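Local structure of monoamine oxidase regulatory protein, putative (Archaeoglobus fulgidus, 1Q6W) at residues Lys23-Pro28 and Ala114-Val119; Ser91-Phe96 and Ser152-Lys157; Val101-Pro106 and Leu145-Leu150; Val119-Asp124 and Val131-Leu136. The protein is of unproven function but, as a MaoC-like member of the hot-dog superfamily, probably acts on acyl thioesters as an enoyl-thioester hydratase or dehydratase. One frame throughout, in Å; residues are numbered along the deposited sequence.

Contact 1: residues Lys23-Pro28 and Ala114-Val119; sequences KIEGLP and AASAEV
Lys23, Ile24 and Glu25 lie antiparallel against Ser116, Ala117 and Glu118 at one margin of the hot-dog sheet, the two short axes 4.5 Å apart and 166° between their directions. Lys23 has CG anti to its backbone N (chi1 -177°), which lays CG 3.3 Å from Ala117 O. The chain then bends at chi3 (-74°) and crosses the extended side chain of Glu118, so that Lys23 CE comes 3.6 Å from Glu118 OE2. Lys23 NZ stays 4.1 Å from Glu118 OE2, beyond salt-bridge range, and any attraction between the charges is probably modest. On the other face Ile24 and Ala117 are paired, their CB atoms 4.5 Å apart; there Ile24 also rests on Val82 and Ile83, and Ala117 on Val79, all of helix 68-84. Ile24 and Ala117 exchange both backbone hydrogen bonds. Where the strand gives way to loop, Pro28 CG meets Ala114 CB at 3.9 Å, a small apolar contact at the far end. Between these ends Gly26, which has no side chain, continues the pairing: its N donates to Ala115 O at 2.9 Å.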
loop_
_atom_site.group_PDB
_atom_site.type_symbol
_atom_site.label_atom_id
_atom_site.label_comp_id
_atom_site.label_asym_id
_atom_site.label_seq_id
_atom_site.Cartn_x
_atom_site.Cartn_y
_atom_site.Cartn_z
ATOM N N LYS A 23 8.014 -6.048 19.541
ATOM C CA LYS A 23 6.806 -6.197 18.757
ATOM C C LYS A 23 5.729 -5.185 19.164
ATOM O O LYS A 23 5.569 -4.865 20.335
ATOM C CB LYS A 23 6.266 -7.637 18.890
ATOM C CG LYS A 23 5.027 -7.898 18.041
ATOM C CD LYS A 23 4.531 -9.332 18.132
ATOM C CE LYS A 23 5.423 -10.292 17.366
ATOM N NZ LYS A 23 4.838 -11.661 17.338
ATOM N N ILE A 24 4.998 -4.685 18.175
ATOM C CA ILE A 24 3.925 -3.729 18.406
ATOM C C ILE A 24 2.597 -4.392 18.064
ATOM O O ILE A 24 2.449 -4.973 16.991
ATOM C CB ILE A 24 4.092 -2.476 17.528
ATOM C CG1 ILE A 24 5.412 -1.786 17.861
ATOM C CG2 ILE A 24 2.946 -1.519 17.768
ATOM C CD1 ILE A 24 5.786 -0.695 16.891
ATOM N N GLU A 25 1.634 -4.292 18.975
ATOM C CA GLU A 25 0.326 -4.902 18.790
ATOM C C GLU A 25 -0.708 -3.822 18.491
ATOM O O GLU A 25 -1.006 -2.987 19.338
ATOM C CB GLU A 25 -0.062 -5.663 20.059
ATOM C CG GLU A 25 -0.917 -6.890 19.821
ATOM C CD GLU A 25 -0.146 -8.017 19.159
ATOM O OE1 GLU A 25 0.347 -7.818 18.031
ATOM O OE2 GLU A 25 -0.028 -9.101 19.768
ATOM N N GLY A 26 -1.257 -3.829 17.284
ATOM C CA GLY A 26 -2.249 -2.837 16.918
ATOM C C GLY A 26 -3.636 -3.174 17.451
ATOM O O GLY A 26 -3.928 -4.328 17.811
ATOM N N LEU A 27 -4.502 -2.166 17.509
ATOM C CA LEU A 27 -5.852 -2.349 18.012
ATOM C C LEU A 27 -6.738 -2.895 16.890
ATOM O O LEU A 27 -6.819 -2.321 15.821
ATOM C CB LEU A 27 -6.359 -0.999 18.557
ATOM C CG LEU A 27 -7.759 -0.777 19.162
ATOM C CD1 LEU A 27 -8.740 -0.407 18.069
ATOM C CD2 LEU A 27 -8.209 -2.010 19.941
ATOM N N PRO A 28 -7.420 -4.013 17.120
ATOM C CA PRO A 28 -8.293 -4.628 16.117
ATOM C C PRO A 28 -9.521 -3.815 15.697
ATOM O O PRO A 28 -10.099 -3.078 16.504
ATOM C CB PRO A 28 -8.711 -5.943 16.781
ATOM C CG PRO A 28 -7.652 -6.207 17.733
ATOM C CD PRO A 28 -7.351 -4.856 18.313
ATOM N N ALA A 114 -6.409 -7.777 12.778
ATOM C CA ALA A 114 -5.488 -7.279 13.791
ATOM C C ALA A 114 -4.074 -7.401 13.246
ATOM O O ALA A 114 -3.685 -8.446 12.716
ATOM C CB ALA A 114 -5.621 -8.077 15.039
ATOM N N ALA A 115 -3.300 -6.333 13.377
ATOM C CA ALA A 115 -1.955 -6.335 12.857
ATOM C C ALA A 115 -0.915 -6.217 13.947
ATOM O O ALA A 115 -1.164 -5.641 15.003
ATOM C CB ALA A 115 -1.788 -5.194 11.871
ATOM N N SER A 116 0.259 -6.763 13.674
ATOM C CA SER A 116 1.363 -6.696 14.606
ATOM C C SER A 116 2.622 -6.440 13.796
ATOM O O SER A 116 2.730 -6.890 12.650
ATOM C CB SER A 116 1.495 -8.014 15.377
ATOM O OG SER A 116 1.792 -9.099 14.513
ATOM N N ALA A 117 3.555 -5.700 14.382
ATOM C CA ALA A 117 4.815 -5.430 13.721
ATOM C C ALA A 117 5.968 -5.847 14.653
ATOM O O ALA A 117 5.912 -5.620 15.867
ATOM C CB ALA A 117 4.908 -3.974 13.386
ATOM N N GLU A 118 7.002 -6.457 14.090
ATOM C CA GLU A 118 8.135 -6.886 14.895
ATOM C C GLU A 118 9.440 -6.427 14.259
ATOM O O GLU A 118 9.610 -6.533 13.048
ATOM C CB GLU A 118 8.127 -8.404 15.037
ATOM C CG GLU A 118 9.246 -8.945 15.874
ATOM C CD GLU A 118 9.217 -10.451 15.954
ATOM O OE1 GLU A 118 10.096 -11.026 16.641
ATOM O OE2 GLU A 118 8.312 -11.058 15.331
ATOM N N VAL A 119 10.353 -5.896 15.067
ATOM C CA VAL A 119 11.627 -5.451 14.530
ATOM C C VAL A 119 12.449 -6.678 14.184
ATOM O O VAL A 119 12.712 -7.525 15.048
ATOM C CB VAL A 119 12.418 -4.607 15.545
ATOM C CG1 VAL A 119 13.771 -4.192 14.934
ATOM C CG2 VAL A 119 11.583 -3.393 15.970
#

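Contact 2: residues Ser91-Phe96 and Ser152-Lys157; sequences SVIAFF and SALIRK
Ile93 and Leu154 face each other across a classic beta bulge in the antiparallel pairing of strands 92-103 and 145-156, at the margin of the hot-dog sheet within this chain. Ile93 and Ala94 both stand opposite Leu154, whose O accepts from Ile93 N at 3.0 Å and, weakly, from Ala94 N. The extra residue shifts the register by one and directs the CB of Ile93 toward the partner strand. Its side chain crosses that of Leu154 at a slant, Ile93 CD1 lying 3.3 Å from Leu154 CD2. Leu154 has CG anti to its backbone N (chi1 -169°), and its two methyl branches serve different neighbours. While CD2 meets Ile93, Leu154 CD1 approaches Phe96 CE1 at 3.9 Å, and the Phe96 ring is set obliquely to that methyl. Beyond Ile93, the bent chain of Arg156 brings its guanidinium over the isoleucine: Ile93 CG1 sits 4.0 Å above the plane, offset toward the rim. An alanine in place of Ile93 would probably open a gap beside Leu154 CD2 and cost that guanidinium its contacts with CG1 and CD1. The opposite face of the sheet carries Val92, Phe95, Ala153 and Ile155. There the Phe95 ring meets Phe103 of the second subunit, and Val92 packs on Phe47 of that subunit, which places this part of the face at the dimer interface. Within the chain, the Phe95 ring presents its edge to the partner backbone, with Ser152 O near the ring plane and 3.5 Å from Phe95 CD2.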
loop_
_atom_site.group_PDB
_atom_site.type_symbol
_atom_site.label_atom_id
_atom_site.label_comp_id
_atom_site.label_asym_id
_atom_site.label_seq_id
_atom_site.Cartn_x
_atom_site.Cartn_y
_atom_site.Cartn_z
ATOM N N SER A 91 12.043 11.649 15.569
ATOM C CA SER A 91 13.227 10.900 15.141
ATOM C C SER A 91 12.930 9.983 13.954
ATOM O O SER A 91 13.848 9.445 13.333
ATOM C CB SER A 91 13.765 10.074 16.295
ATOM O OG SER A 91 12.725 9.309 16.865
ATOM N N VAL A 92 11.644 9.791 13.650
ATOM C CA VAL A 92 11.244 8.964 12.523
ATOM C C VAL A 92 11.315 9.881 11.312
ATOM O O VAL A 92 10.397 10.649 11.050
ATOM C CB VAL A 92 9.806 8.429 12.682
ATOM C CG1 VAL A 92 9.465 7.511 11.528
ATOM C CG2 VAL A 92 9.672 7.667 13.988
ATOM N N ILE A 93 12.420 9.794 10.583
ATOM C CA ILE A 93 12.664 10.632 9.422
ATOM C C ILE A 93 11.842 10.341 8.169
ATOM O O ILE A 93 11.236 11.255 7.589
ATOM C CB ILE A 93 14.130 10.565 9.016
ATOM C CG1 ILE A 93 15.005 11.030 10.176
ATOM C CG2 ILE A 93 14.352 11.393 7.767
ATOM C CD1 ILE A 93 16.478 10.792 9.954
ATOM N N ALA A 94 11.834 9.085 7.732
ATOM C CA ALA A 94 11.094 8.732 6.525
ATOM C C ALA A 94 10.719 7.265 6.409
ATOM O O ALA A 94 11.292 6.399 7.074
ATOM C CB ALA A 94 11.886 9.140 5.289
ATOM N N PHE A 95 9.730 7.020 5.552
ATOM C CA PHE A 95 9.247 5.689 5.255
ATOM C C PHE A 95 10.182 5.265 4.127
ATOM O O PHE A 95 10.076 5.761 3.011
ATOM C CB PHE A 95 7.805 5.761 4.765
ATOM C CG PHE A 95 7.105 4.435 4.734
ATOM C CD1 PHE A 95 5.731 4.366 4.518
ATOM C CD2 PHE A 95 7.809 3.245 4.932
ATOM C CE1 PHE A 95 5.061 3.128 4.503
ATOM C CE2 PHE A 95 7.155 2.018 4.917
ATOM C CZ PHE A 95 5.778 1.954 4.705
ATOM N N PHE A 96 11.115 4.370 4.427
ATOM C CA PHE A 96 12.082 3.931 3.437
ATOM C C PHE A 96 11.472 3.113 2.292
ATOM O O PHE A 96 11.573 3.494 1.118
ATOM C CB PHE A 96 13.188 3.123 4.116
ATOM C CG PHE A 96 14.528 3.327 3.505
ATOM C CD1 PHE A 96 15.182 4.549 3.640
ATOM C CD2 PHE A 96 15.120 2.325 2.749
ATOM C CE1 PHE A 96 16.412 4.778 3.028
ATOM C CE2 PHE A 96 16.353 2.538 2.127
ATOM C CZ PHE A 96 17.002 3.770 2.266
ATOM N N SER A 152 10.391 -0.902 5.998
ATOM C CA SER A 152 11.472 -0.288 6.759
ATOM C C SER A 152 11.381 1.223 6.860
ATOM O O SER A 152 10.909 1.896 5.945
ATOM C CB SER A 152 12.801 -0.671 6.145
ATOM O OG SER A 152 12.787 -0.317 4.784
ATOM N N ALA A 153 11.838 1.750 7.990
ATOM C CA ALA A 153 11.819 3.190 8.226
ATOM C C ALA A 153 13.223 3.699 8.533
ATOM O O ALA A 153 14.053 2.979 9.079
ATOM C CB ALA A 153 10.883 3.521 9.383
ATOM N N LEU A 154 13.491 4.938 8.158
ATOM C CA LEU A 154 14.789 5.534 8.419
ATOM C C LEU A 154 14.648 6.352 9.713
ATOM O O LEU A 154 13.903 7.334 9.767
ATOM C CB LEU A 154 15.191 6.423 7.241
ATOM C CG LEU A 154 16.620 6.945 7.197
ATOM C CD1 LEU A 154 16.945 7.441 5.812
ATOM C CD2 LEU A 154 16.766 8.055 8.202
ATOM N N ILE A 155 15.338 5.936 10.769
ATOM C CA ILE A 155 15.225 6.665 12.023
ATOM C C ILE A 155 16.544 7.261 12.520
ATOM O O ILE A 155 17.608 6.666 12.393
ATOM C CB ILE A 155 14.596 5.782 13.130
ATOM C CG1 ILE A 155 15.603 4.770 13.624
ATOM C CG2 ILE A 155 13.388 5.023 12.578
ATOM C CD1 ILE A 155 15.044 3.888 14.713
ATOM N N ARG A 156 16.438 8.459 13.080
ATOM C CA ARG A 156 17.562 9.224 13.611
ATOM C C ARG A 156 18.338 8.552 14.744
ATOM O O ARG A 156 17.766 7.878 15.599
ATOM C CB ARG A 156 17.049 10.577 14.103
ATOM C CG ARG A 156 18.122 11.591 14.388
ATOM C CD ARG A 156 17.936 12.779 13.480
ATOM N NE ARG A 156 16.622 13.379 13.684
ATOM C CZ ARG A 156 16.014 14.165 12.800
ATOM N NH1 ARG A 156 16.599 14.452 11.640
ATOM N NH2 ARG A 156 14.821 14.666 13.082
ATOM N N LYS A 157 19.651 8.761 14.743
ATOM C CA LYS A 157 20.515 8.207 15.776
ATOM C C LYS A 157 20.653 9.221 16.904
ATOM O O LYS A 157 20.507 10.431 16.675
ATOM C CB LYS A 157 21.894 7.856 15.196
ATOM C CG LYS A 157 21.850 6.664 14.251
ATOM C CD LYS A 157 23.209 6.072 13.955
ATOM C CE LYS A 157 23.999 6.948 13.014
ATOM N NZ LYS A 157 25.276 6.286 12.637
#

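Contact 3: residues Val101-Pro106 and Leu145-Leu150; sequences VRFLRP and LVLTAL
Phe103 has CG anti to its carbonyl carbon (chi1 -60°), whereas Leu147 has CG anti to its backbone N (chi1 178°); with these settings the two side chains run side by side in the same direction. Leu147 CD1 lies 3.5 Å from Phe103 CE2, oblique to the ring. Farther along this face Val101 CG2 touches Ala149 CB at 3.8 Å. The opposite face holds Arg102 and Thr148, also side by side, with Thr148 CG2 3.3 Å from Arg102 CB. Their backbones trade two hydrogen bonds, of which Arg102 N to Thr148 O is 2.7 Å long. At the strand end, Leu104 CD1 reaches Leu145 CD2 at 3.6 Å as their chains cross. Val146 O is gripped twice, by Leu104 N at 2.9 Å and by Arg105 N at 3.1 Å. Both donors come from the same face of its carbonyl plane, Leu104 N standing 41° out of it. The shared acceptor ties the chain to strand 145-156 just after strand 92-103 ends. Val101 and Leu147 rest on Leu72 of helix 68-84, and Phe103 also meets the ring of Phe95 of the second subunit. Val101 pairs with a strand of that subunit in antiparallel fashion, so the sheet runs on across the interface, as in the double hot-dog dimer, where two such sheets join edge to edge.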
loop_
_atom_site.group_PDB
_atom_site.type_symbol
_atom_site.label_atom_id
_atom_site.label_comp_id
_atom_site.label_asym_id
_atom_site.label_seq_id
_atom_site.Cartn_x
_atom_site.Cartn_y
_atom_site.Cartn_z
ATOM N N VAL A 101 5.245 -7.978 0.327
ATOM C CA VAL A 101 3.886 -8.006 0.789
ATOM C C VAL A 101 3.254 -9.217 0.165
ATOM O O VAL A 101 3.279 -9.374 -1.062
ATOM C CB VAL A 101 3.094 -6.735 0.351
ATOM C CG1 VAL A 101 1.664 -6.787 0.892
ATOM C CG2 VAL A 101 3.783 -5.485 0.857
ATOM N N ARG A 102 2.698 -10.079 1.003
ATOM C CA ARG A 102 2.027 -11.271 0.527
ATOM C C ARG A 102 0.564 -11.278 0.973
ATOM O O ARG A 102 0.259 -11.193 2.173
ATOM C CB ARG A 102 2.718 -12.520 1.054
ATOM C CG ARG A 102 4.031 -12.829 0.384
ATOM C CD ARG A 102 4.592 -14.140 0.903
ATOM N NE ARG A 102 5.729 -14.609 0.121
ATOM C CZ ARG A 102 6.314 -15.789 0.301
ATOM N NH1 ARG A 102 5.865 -16.616 1.236
ATOM N NH2 ARG A 102 7.339 -16.146 -0.459
ATOM N N PHE A 103 -0.343 -11.369 0.007
ATOM C CA PHE A 103 -1.764 -11.432 0.320
ATOM C C PHE A 103 -2.114 -12.912 0.448
ATOM O O PHE A 103 -2.289 -13.608 -0.528
ATOM C CB PHE A 103 -2.551 -10.739 -0.788
ATOM C CG PHE A 103 -2.182 -9.285 -0.957
ATOM C CD1 PHE A 103 -1.512 -8.847 -2.104
ATOM C CD2 PHE A 103 -2.455 -8.359 0.054
ATOM C CE1 PHE A 103 -1.120 -7.520 -2.247
ATOM C CE2 PHE A 103 -2.067 -7.025 -0.075
ATOM C CZ PHE A 103 -1.402 -6.598 -1.221
ATOM N N LEU A 104 -2.191 -13.395 1.670
ATOM C CA LEU A 104 -2.447 -14.801 1.912
ATOM C C LEU A 104 -3.883 -15.269 1.861
ATOM O O LEU A 104 -4.211 -16.221 1.147
ATOM C CB LEU A 104 -1.855 -15.196 3.261
ATOM C CG LEU A 104 -0.397 -14.765 3.426
ATOM C CD1 LEU A 104 0.096 -15.127 4.817
ATOM C CD2 LEU A 104 0.471 -15.437 2.349
ATOM N N ARG A 105 -4.741 -14.618 2.638
ATOM C CA ARG A 105 -6.148 -14.984 2.720
ATOM C C ARG A 105 -6.996 -13.747 2.468
ATOM O O ARG A 105 -6.573 -12.623 2.722
ATOM C CB ARG A 105 -6.433 -15.532 4.114
ATOM C CG ARG A 105 -7.548 -16.536 4.192
ATOM C CD ARG A 105 -6.970 -17.911 4.448
ATOM N NE ARG A 105 -5.992 -17.870 5.529
ATOM C CZ ARG A 105 -5.388 -18.940 6.033
ATOM N NH1 ARG A 105 -5.664 -20.145 5.554
ATOM N NH2 ARG A 105 -4.502 -18.804 7.013
ATOM N N PRO A 106 -8.215 -13.937 1.963
ATOM C CA PRO A 106 -9.086 -12.790 1.699
ATOM C C PRO A 106 -9.757 -12.285 2.963
ATOM O O PRO A 106 -9.988 -13.044 3.882
ATOM C CB PRO A 106 -10.099 -13.354 0.706
ATOM C CG PRO A 106 -10.248 -14.758 1.172
ATOM C CD PRO A 106 -8.821 -15.184 1.463
ATOM N N LEU A 145 -3.760 -16.071 9.244
ATOM C CA LEU A 145 -2.865 -15.038 8.747
ATOM C C LEU A 145 -3.371 -14.587 7.373
ATOM O O LEU A 145 -3.325 -15.340 6.412
ATOM C CB LEU A 145 -1.457 -15.617 8.633
ATOM C CG LEU A 145 -0.298 -14.644 8.498
ATOM C CD1 LEU A 145 -0.177 -13.761 9.741
ATOM C CD2 LEU A 145 0.968 -15.449 8.299
ATOM N N VAL A 146 -3.862 -13.360 7.272
ATOM C CA VAL A 146 -4.390 -12.872 6.001
ATOM C C VAL A 146 -3.381 -12.097 5.159
ATOM O O VAL A 146 -3.463 -12.087 3.935
ATOM C CB VAL A 146 -5.640 -11.953 6.218
ATOM C CG1 VAL A 146 -6.715 -12.704 6.971
ATOM C CG2 VAL A 146 -5.239 -10.685 6.979
ATOM N N LEU A 147 -2.434 -11.433 5.808
ATOM C CA LEU A 147 -1.453 -10.655 5.072
ATOM C C LEU A 147 -0.137 -10.592 5.819
ATOM O O LEU A 147 -0.104 -10.588 7.045
ATOM C CB LEU A 147 -1.990 -9.236 4.823
ATOM C CG LEU A 147 -1.120 -8.202 4.094
ATOM C CD1 LEU A 147 -2.020 -7.162 3.466
ATOM C CD2 LEU A 147 -0.122 -7.545 5.042
ATOM N N THR A 148 0.950 -10.535 5.066
ATOM C CA THR A 148 2.265 -10.460 5.666
ATOM C C THR A 148 3.095 -9.477 4.851
ATOM O O THR A 148 2.907 -9.359 3.641
ATOM C CB THR A 148 2.946 -11.858 5.683
ATOM O OG1 THR A 148 4.079 -11.826 6.554
ATOM C CG2 THR A 148 3.409 -12.257 4.289
ATOM N N ALA A 149 3.997 -8.758 5.510
ATOM C CA ALA A 149 4.828 -7.800 4.803
ATOM C C ALA A 149 6.098 -7.409 5.549
ATOM O O ALA A 149 6.240 -7.608 6.765
ATOM C CB ALA A 149 4.026 -6.546 4.472
ATOM N N LEU A 150 7.026 -6.846 4.786
ATOM C CA LEU A 150 8.301 -6.393 5.308
ATOM C C LEU A 150 8.441 -4.921 4.908
ATOM O O LEU A 150 8.393 -4.587 3.725
ATOM C CB LEU A 150 9.416 -7.225 4.682
ATOM C CG LEU A 150 10.437 -7.905 5.581
ATOM C CD1 LEU A 150 9.765 -8.594 6.751
ATOM C CD2 LEU A 150 11.198 -8.890 4.735
#

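Contact 4: residues Val119-Asp124 and Val131-Leu136; sequences VVEKQD and VVTYKL
The beta hairpin of strands 112-126 and 129-139, part of the hot-dog sheet, carries a classic bulge here: Val120 and Glu121 both stand opposite Thr133. Thr133 O takes Val120 N at 2.9 Å and, weakly, Glu121 N at 3.3 Å. Past the bulge the regular pairing resumes, with paired bonds between Gln123 and Val131. Val119 has CG1 anti to its backbone N (chi1 179°), and its two methyls divide the work on one face. Val119 CG1 meets Val132 CG1 at 3.8 Å, the side chains crossing, while Val119 CG2 lies 3.6 Å from Tyr134 CE2, oblique to the ring. An alanine at Val119 would probably leave a gap between Val132 and Tyr134 and the tyrosine ring less firmly held on that side. Val120, turned differently by the bulge, packs its CG1 against Lys135 CB at 3.6 Å and its CG2 against Thr133 CG2. On the face opposite Val119, Glu121 and Thr133 run alongside each other with their CB atoms 3.7 Å apart. Gln123 and Val131 do likewise, and Val131 CG2 comes to 3.4 Å from Gln123 CB. Lys122 sends its NZ to Ile18 O and Phe15 O in the N-terminal segment, and Lys135 forms a salt bridge with Glu137. Strand 145-156 flanks the hairpin, its Ile155 touching Val132, and farther along Leu136 packs against Leu72, Ala75 and Leu76 of helix 68-84.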
loop_
_atom_site.group_PDB
_atom_site.type_symbol
_atom_site.label_atom_id
_atom_site.label_comp_id
_atom_site.label_asym_id
_atom_site.label_seq_id
_atom_site.Cartn_x
_atom_site.Cartn_y
_atom_site.Cartn_z
ATOM N N VAL A 119 10.353 -5.896 15.067
ATOM C CA VAL A 119 11.627 -5.451 14.530
ATOM C C VAL A 119 12.449 -6.678 14.184
ATOM O O VAL A 119 12.712 -7.525 15.048
ATOM C CB VAL A 119 12.418 -4.607 15.545
ATOM C CG1 VAL A 119 13.771 -4.192 14.934
ATOM C CG2 VAL A 119 11.583 -3.393 15.970
ATOM N N VAL A 120 12.861 -6.774 12.923
ATOM C CA VAL A 120 13.634 -7.920 12.482
ATOM C C VAL A 120 15.018 -7.583 11.955
ATOM O O VAL A 120 15.847 -8.465 11.787
ATOM C CB VAL A 120 12.876 -8.709 11.399
ATOM C CG1 VAL A 120 11.556 -9.212 11.966
ATOM C CG2 VAL A 120 12.676 -7.841 10.151
ATOM N N GLU A 121 15.282 -6.313 11.709
ATOM C CA GLU A 121 16.582 -5.927 11.182
ATOM C C GLU A 121 16.947 -4.465 11.429
ATOM O O GLU A 121 16.082 -3.585 11.538
ATOM C CB GLU A 121 16.618 -6.226 9.688
ATOM C CG GLU A 121 17.900 -5.830 8.989
ATOM C CD GLU A 121 17.894 -6.206 7.513
ATOM O OE1 GLU A 121 18.869 -5.865 6.808
ATOM O OE2 GLU A 121 16.916 -6.845 7.057
ATOM N N LYS A 122 18.246 -4.217 11.524
ATOM C CA LYS A 122 18.771 -2.876 11.737
ATOM C C LYS A 122 20.039 -2.760 10.934
ATOM O O LYS A 122 20.886 -3.643 10.957
ATOM C CB LYS A 122 19.085 -2.632 13.209
ATOM C CG LYS A 122 17.886 -2.742 14.125
ATOM C CD LYS A 122 18.246 -2.360 15.535
ATOM C CE LYS A 122 18.811 -0.952 15.586
ATOM N NZ LYS A 122 19.142 -0.551 16.978
ATOM N N GLN A 123 20.170 -1.650 10.239
ATOM C CA GLN A 123 21.313 -1.417 9.386
ATOM C C GLN A 123 21.775 0.017 9.618
ATOM O O GLN A 123 20.944 0.915 9.785
ATOM C CB GLN A 123 20.854 -1.586 7.944
ATOM C CG GLN A 123 21.883 -1.993 6.939
ATOM C CD GLN A 123 21.277 -2.058 5.541
ATOM O OE1 GLN A 123 20.127 -2.486 5.371
ATOM N NE2 GLN A 123 22.049 -1.638 4.534
ATOM N N ASP A 124 23.086 0.238 9.667
ATOM C CA ASP A 124 23.564 1.602 9.813
ATOM C C ASP A 124 23.343 2.233 8.433
ATOM O O ASP A 124 23.356 1.532 7.419
ATOM C CB ASP A 124 25.045 1.632 10.187
ATOM C CG ASP A 124 25.527 3.032 10.514
ATOM O OD1 ASP A 124 24.957 3.657 11.435
ATOM O OD2 ASP A 124 26.474 3.508 9.851
ATOM N N VAL A 131 18.572 2.384 9.293
ATOM C CA VAL A 131 17.271 1.891 8.868
ATOM C C VAL A 131 16.845 0.684 9.695
ATOM O O VAL A 131 17.638 -0.220 9.967
ATOM C CB VAL A 131 17.248 1.503 7.371
ATOM C CG1 VAL A 131 17.590 2.703 6.517
ATOM C CG2 VAL A 131 18.215 0.387 7.111
ATOM N N VAL A 132 15.585 0.690 10.110
ATOM C CA VAL A 132 15.028 -0.397 10.892
ATOM C C VAL A 132 14.023 -1.111 10.011
ATOM O O VAL A 132 13.232 -0.472 9.314
ATOM C CB VAL A 132 14.325 0.145 12.158
ATOM C CG1 VAL A 132 13.695 -1.002 12.955
ATOM C CG2 VAL A 132 15.336 0.915 13.006
ATOM N N THR A 133 14.068 -2.435 10.021
ATOM C CA THR A 133 13.132 -3.216 9.226
ATOM C C THR A 133 12.137 -3.958 10.118
ATOM O O THR A 133 12.523 -4.597 11.100
ATOM C CB THR A 133 13.869 -4.230 8.343
ATOM O OG1 THR A 133 14.666 -3.517 7.394
ATOM C CG2 THR A 133 12.865 -5.146 7.609
ATOM N N TYR A 134 10.859 -3.876 9.763
ATOM C CA TYR A 134 9.814 -4.514 10.547
ATOM C C TYR A 134 9.115 -5.602 9.775
ATOM O O TYR A 134 8.984 -5.528 8.556
ATOM C CB TYR A 134 8.763 -3.484 10.987
ATOM C CG TYR A 134 9.310 -2.324 11.781
ATOM C CD1 TYR A 134 10.000 -1.280 11.156
ATOM C CD2 TYR A 134 9.132 -2.259 13.171
ATOM C CE1 TYR A 134 10.498 -0.198 11.903
ATOM C CE2 TYR A 134 9.621 -1.199 13.916
ATOM C CZ TYR A 134 10.301 -0.171 13.285
ATOM O OH TYR A 134 10.781 0.883 14.049
ATOM N N LYS A 135 8.655 -6.614 10.492
ATOM C CA LYS A 135 7.909 -7.691 9.874
ATOM C C LYS A 135 6.461 -7.431 10.265
ATOM O O LYS A 135 6.136 -7.360 11.448
ATOM C CB LYS A 135 8.355 -9.051 10.410
ATOM C CG LYS A 135 7.716 -10.217 9.690
ATOM C CD LYS A 135 8.179 -11.547 10.275
ATOM C CE LYS A 135 7.750 -12.731 9.404
ATOM N NZ LYS A 135 6.268 -12.831 9.240
ATOM N N LEU A 136 5.594 -7.261 9.275
ATOM C CA LEU A 136 4.195 -7.007 9.541
ATOM C C LEU A 136 3.364 -8.269 9.381
ATOM O O LEU A 136 3.536 -9.030 8.422
ATOM C CB LEU A 136 3.673 -5.931 8.590
ATOM C CG LEU A 136 2.197 -5.564 8.727
ATOM C CD1 LEU A 136 1.940 -4.999 10.110
ATOM C CD2 LEU A 136 1.827 -4.540 7.683
#

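All four contacts belong to one antiparallel sheet, ordered 23-30, 112-126, 129-139, 145-156, 92-103. Contact 1 joins strands 23-30 and 112-126, and contact 4 joins 112-126 to 129-139; they share Val119, and their centres lie about 14 Å apart. Contacts 2 and 3 both pair strands 92-103 and 145-156, but their centres are about 24 Å apart on opposite sides of the chain's centre. Along the chain, contact 4 is nested within contact 3 and contact 3 within contact 2, whereas contact 1 interleaves with contacts 2 and 3. Contacts 2 and 4, whose centres are about 10 Å apart, are also joined by the Lys157-Asp124 salt bridge. Contacts 2 and 3 touch the second subunit, so strand 92-103 lies on the side of the sheet that meets it.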